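Local coordinates for protein whirlin (Mus musculus, PDB 6FDD) that acts as a scaffold protein and member of the USH2 complex in hearing and vision, needed to elongate and maintain the stereocilia of inner-ear hair cells, at residues A27-Y32 / M48-L53. Numbering follows the deposited sequence.
Sequences ATMMYY and MALFEL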
ATOM      1  N   ALA A  27      -4.023   0.559 -10.688  1.00 20.34           N
ATOM      2  CA  ALA A  27      -3.927  -0.855 -11.081  1.00 19.50           C
ATOM      3  C   ALA A  27      -2.649  -1.481 -10.477  1.00 21.34           C
ATOM      4  O   ALA A  27      -2.708  -2.605  -9.982  1.00 19.86           O
ATOM      5  CB  ALA A  27      -3.914  -0.981 -12.601  1.00 20.53           C
ATOM      6  N   THR A  28      -1.509  -0.743 -10.487  1.00 18.52           N
ATOM      7  CA  THR A  28      -0.253  -1.254  -9.884  1.00 17.65           C
ATOM      8  C   THR A  28      -0.420  -1.475  -8.374  1.00 20.66           C
ATOM      9  O   THR A  28      -0.062  -2.540  -7.854  1.00 18.91           O
ATOM     10  CB  THR A  28       0.920  -0.321 -10.238  1.00 22.07           C
ATOM     11  OG1 THR A  28       1.051  -0.274 -11.657  1.00 22.13           O
ATOM     12  CG2 THR A  28       2.245  -0.783  -9.621  1.00 20.90           C
HETATM   13  N   MSE A  29      -0.988  -0.489  -7.672  1.00 18.46           N
HETATM   14  CA  MSE A  29      -1.212  -0.629  -6.237  1.00 19.36           C
HETATM   15  C   MSE A  29      -2.088  -1.841  -5.928  1.00 21.53           C
HETATM   16  O   MSE A  29      -1.724  -2.639  -5.070  1.00 21.91           O
HETATM   17  CB  MSE A  29      -1.842   0.635  -5.633  1.00 21.59           C
HETATM   18  CG  MSE A  29      -2.122   0.477  -4.149  1.00 29.38           C
HETATM   19 SE   MSE A  29      -2.846   2.105  -3.442  1.00 39.10          SE
HETATM   20  CE  MSE A  29      -1.147   2.723  -2.806  1.00 36.53           C
HETATM   21  N   MSE A  30      -3.224  -1.986  -6.642  1.00 20.04           N
HETATM   22  CA  MSE A  30      -4.163  -3.091  -6.410  1.00 21.17           C
HETATM   23  C   MSE A  30      -3.525  -4.441  -6.722  1.00 21.18           C
HETATM   24  O   MSE A  30      -3.735  -5.394  -5.974  1.00 20.99           O
HETATM   25  CB  MSE A  30      -5.488  -2.881  -7.163  1.00 24.46           C
HETATM   26  CG  MSE A  30      -6.244  -1.620  -6.720  1.00 33.01           C
HETATM   27 SE   MSE A  30      -6.451  -1.479  -4.767  1.00 43.45          SE
HETATM   28  CE  MSE A  30      -7.887  -2.769  -4.517  1.00 41.20           C
ATOM     29  N   TYR A  31      -2.657  -4.486  -7.755  1.00 18.06           N
ATOM     30  CA  TYR A  31      -1.920  -5.696  -8.119  1.00 16.88           C
ATOM     31  C   TYR A  31      -1.041  -6.169  -6.961  1.00 18.16           C
ATOM     32  O   TYR A  31      -1.128  -7.338  -6.568  1.00 16.13           O
ATOM     33  CB  TYR A  31      -1.064  -5.448  -9.398  1.00 17.79           C
ATOM     34  CG  TYR A  31      -0.091  -6.574  -9.667  1.00 20.05           C
ATOM     35  CD1 TYR A  31      -0.543  -7.847 -10.007  1.00 21.50           C
ATOM     36  CD2 TYR A  31       1.283  -6.387  -9.513  1.00 20.79           C
ATOM     37  CE1 TYR A  31       0.346  -8.895 -10.218  1.00 21.78           C
ATOM     38  CE2 TYR A  31       2.184  -7.440  -9.713  1.00 21.10           C
ATOM     39  CZ  TYR A  31       1.711  -8.684 -10.071  1.00 25.66           C
ATOM     40  OH  TYR A  31       2.604  -9.704 -10.231  1.00 24.56           O
ATOM     41  N   TYR A  32      -0.181  -5.266  -6.417  1.00 17.33           N
ATOM     42  CA  TYR A  32       0.720  -5.637  -5.311  1.00 17.74           C
ATOM     43  C   TYR A  32      -0.033  -6.025  -4.056  1.00 19.37           C
ATOM     44  O   TYR A  32       0.339  -6.993  -3.389  1.00 17.82           O
ATOM     45  CB  TYR A  32       1.757  -4.554  -5.050  1.00 19.64           C
ATOM     46  CG  TYR A  32       2.844  -4.603  -6.110  1.00 20.77           C
ATOM     47  CD1 TYR A  32       3.712  -5.693  -6.199  1.00 22.32           C
ATOM     48  CD2 TYR A  32       2.964  -3.597  -7.061  1.00 21.55           C
ATOM     49  CE1 TYR A  32       4.682  -5.771  -7.204  1.00 22.42           C
ATOM     50  CE2 TYR A  32       3.951  -3.655  -8.058  1.00 21.40           C
ATOM     51  CZ  TYR A  32       4.793  -4.752  -8.131  1.00 29.09           C
ATOM     52  OH  TYR A  32       5.769  -4.842  -9.103  1.00 32.09           O
HETATM   53  N   MSE A  48       8.084  -2.389  -0.406  1.00 16.69           N
HETATM   54  CA  MSE A  48       9.133  -1.921  -1.333  1.00 16.90           C
HETATM   55  C   MSE A  48       8.569  -1.570  -2.715  1.00 20.36           C
HETATM   56  O   MSE A  48       8.935  -0.541  -3.288  1.00 20.35           O
HETATM   57  CB  MSE A  48      10.264  -2.937  -1.407  1.00 19.09           C
HETATM   58  CG  MSE A  48      10.994  -3.061  -0.073  1.00 24.64           C
HETATM   59 SE   MSE A  48      12.592  -4.109  -0.211  1.00 32.53          SE
HETATM   60  CE  MSE A  48      11.853  -5.786  -0.682  1.00 28.59           C
ATOM     61  N   ALA A  49       7.614  -2.370  -3.206  1.00 18.12           N
ATOM     62  CA  ALA A  49       6.961  -2.112  -4.495  1.00 18.31           C
ATOM     63  C   ALA A  49       6.168  -0.809  -4.420  1.00 21.81           C
ATOM     64  O   ALA A  49       6.208  -0.010  -5.354  1.00 21.34           O
ATOM     65  CB  ALA A  49       6.052  -3.266  -4.857  1.00 19.52           C
ATOM     66  N   LEU A  50       5.481  -0.570  -3.290  1.00 19.30           N
ATOM     67  CA  LEU A  50       4.715   0.671  -3.093  1.00 18.30           C
ATOM     68  C   LEU A  50       5.622   1.890  -2.979  1.00 21.91           C
ATOM     69  O   LEU A  50       5.260   2.955  -3.472  1.00 20.37           O
ATOM     70  CB  LEU A  50       3.760   0.565  -1.895  1.00 18.75           C
ATOM     71  CG  LEU A  50       2.610  -0.459  -2.073  1.00 23.84           C
ATOM     72  CD1 LEU A  50       1.689  -0.419  -0.911  1.00 25.54           C
ATOM     73  CD2 LEU A  50       1.778  -0.187  -3.339  1.00 26.35           C
ATOM     74  N   PHE A  51       6.830   1.737  -2.380  1.00 19.25           N
ATOM     75  CA  PHE A  51       7.799   2.836  -2.317  1.00 18.45           C
ATOM     76  C   PHE A  51       8.221   3.265  -3.749  1.00 21.62           C
ATOM     77  O   PHE A  51       8.490   4.443  -3.992  1.00 20.62           O
ATOM     78  CB  PHE A  51       9.046   2.388  -1.530  1.00 19.89           C
ATOM     79  CG  PHE A  51       8.926   2.293  -0.019  1.00 21.31           C
ATOM     80  CD1 PHE A  51       7.935   2.985   0.662  1.00 24.07           C
ATOM     81  CD2 PHE A  51       9.881   1.605   0.729  1.00 23.95           C
ATOM     82  CE1 PHE A  51       7.862   2.946   2.064  1.00 24.59           C
ATOM     83  CE2 PHE A  51       9.803   1.559   2.134  1.00 25.51           C
ATOM     84  CZ  PHE A  51       8.791   2.226   2.788  1.00 23.27           C
ATOM     85  N   GLU A  52       8.269   2.301  -4.683  1.00 19.86           N
ATOM     86  CA  GLU A  52       8.619   2.573  -6.089  1.00 20.07           C
ATOM     87  C   GLU A  52       7.473   3.299  -6.807  1.00 24.16           C
ATOM     88  O   GLU A  52       7.707   4.105  -7.705  1.00 24.80           O
ATOM     89  CB  GLU A  52       8.957   1.274  -6.834  1.00 21.48           C
ATOM     90  CG  GLU A  52      10.204   0.576  -6.318  1.00 25.53           C
ATOM     91  CD  GLU A  52      11.529   1.288  -6.546  1.00 37.89           C
ATOM     92  OE1 GLU A  52      11.577   2.270  -7.323  1.00 33.19           O
ATOM     93  OE2 GLU A  52      12.539   0.812  -5.984  1.00 30.89           O
ATOM     94  N   LEU A  53       6.244   3.015  -6.407  1.00 20.31           N
ATOM     95  CA  LEU A  53       5.053   3.607  -7.022  1.00 19.51           C
ATOM     96  C   LEU A  53       4.716   5.003  -6.488  1.00 22.82           C
ATOM     97  O   LEU A  53       4.377   5.901  -7.262  1.00 23.38           O
ATOM     98  CB  LEU A  53       3.857   2.655  -6.784  1.00 20.03           C
ATOM     99  CG  LEU A  53       2.506   3.080  -7.354  1.00 25.29           C
ATOM    100  CD1 LEU A  53       2.514   3.020  -8.889  1.00 26.43           C
ATOM    101  CD2 LEU A  53       1.395   2.203  -6.794  1.00 28.33           C
TER
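The Tyr-32 ring has a neighbour on each face: on one side the methyl of Ala-49, on the other CD2 of Tyr-31 from its own helix, while CG2 of Thr-28 meets the edge in the ring plane. That Ala-49 CB makes a true CH-pi contact follows from its position, 3.5 Å from the ring centroid and 5° off the normal, nearly equidistant from all six ring carbons. An alanine in place of Tyr-32 would remove the ring between the Ala-49 methyl and Tyr-31 and would probably loosen the packing where Ala-49 meets helix 23-37. The pair joins helices 23-37 and 43-53 of the all-helical harmonin homology domain HHD2; segments 27-32 and 48-53 run antiparallel, at 175°, with axes 10.2 Å apart at closest approach. No hydrogen bond crosses between the segments; the other contacts are between apolar groups. Met-29, a selenomethionine, has CG anti to the backbone N (chi1 178°), which brings CG to 4.0 Å from CD2 of Leu-50, the two side chains crossing at about a right angle. Both are buried and reach helix 62-67, Met-29 touching Leu-62 and Val-66, and Leu-50 touching Leu-63, so this side of the interface is continuous with contacts to that helix. Leu-53 spreads its two methyls: CD1 lies 3.9 Å from CG2 of Thr-28, and CD2 sits 3.8 Å from CB of Met-29.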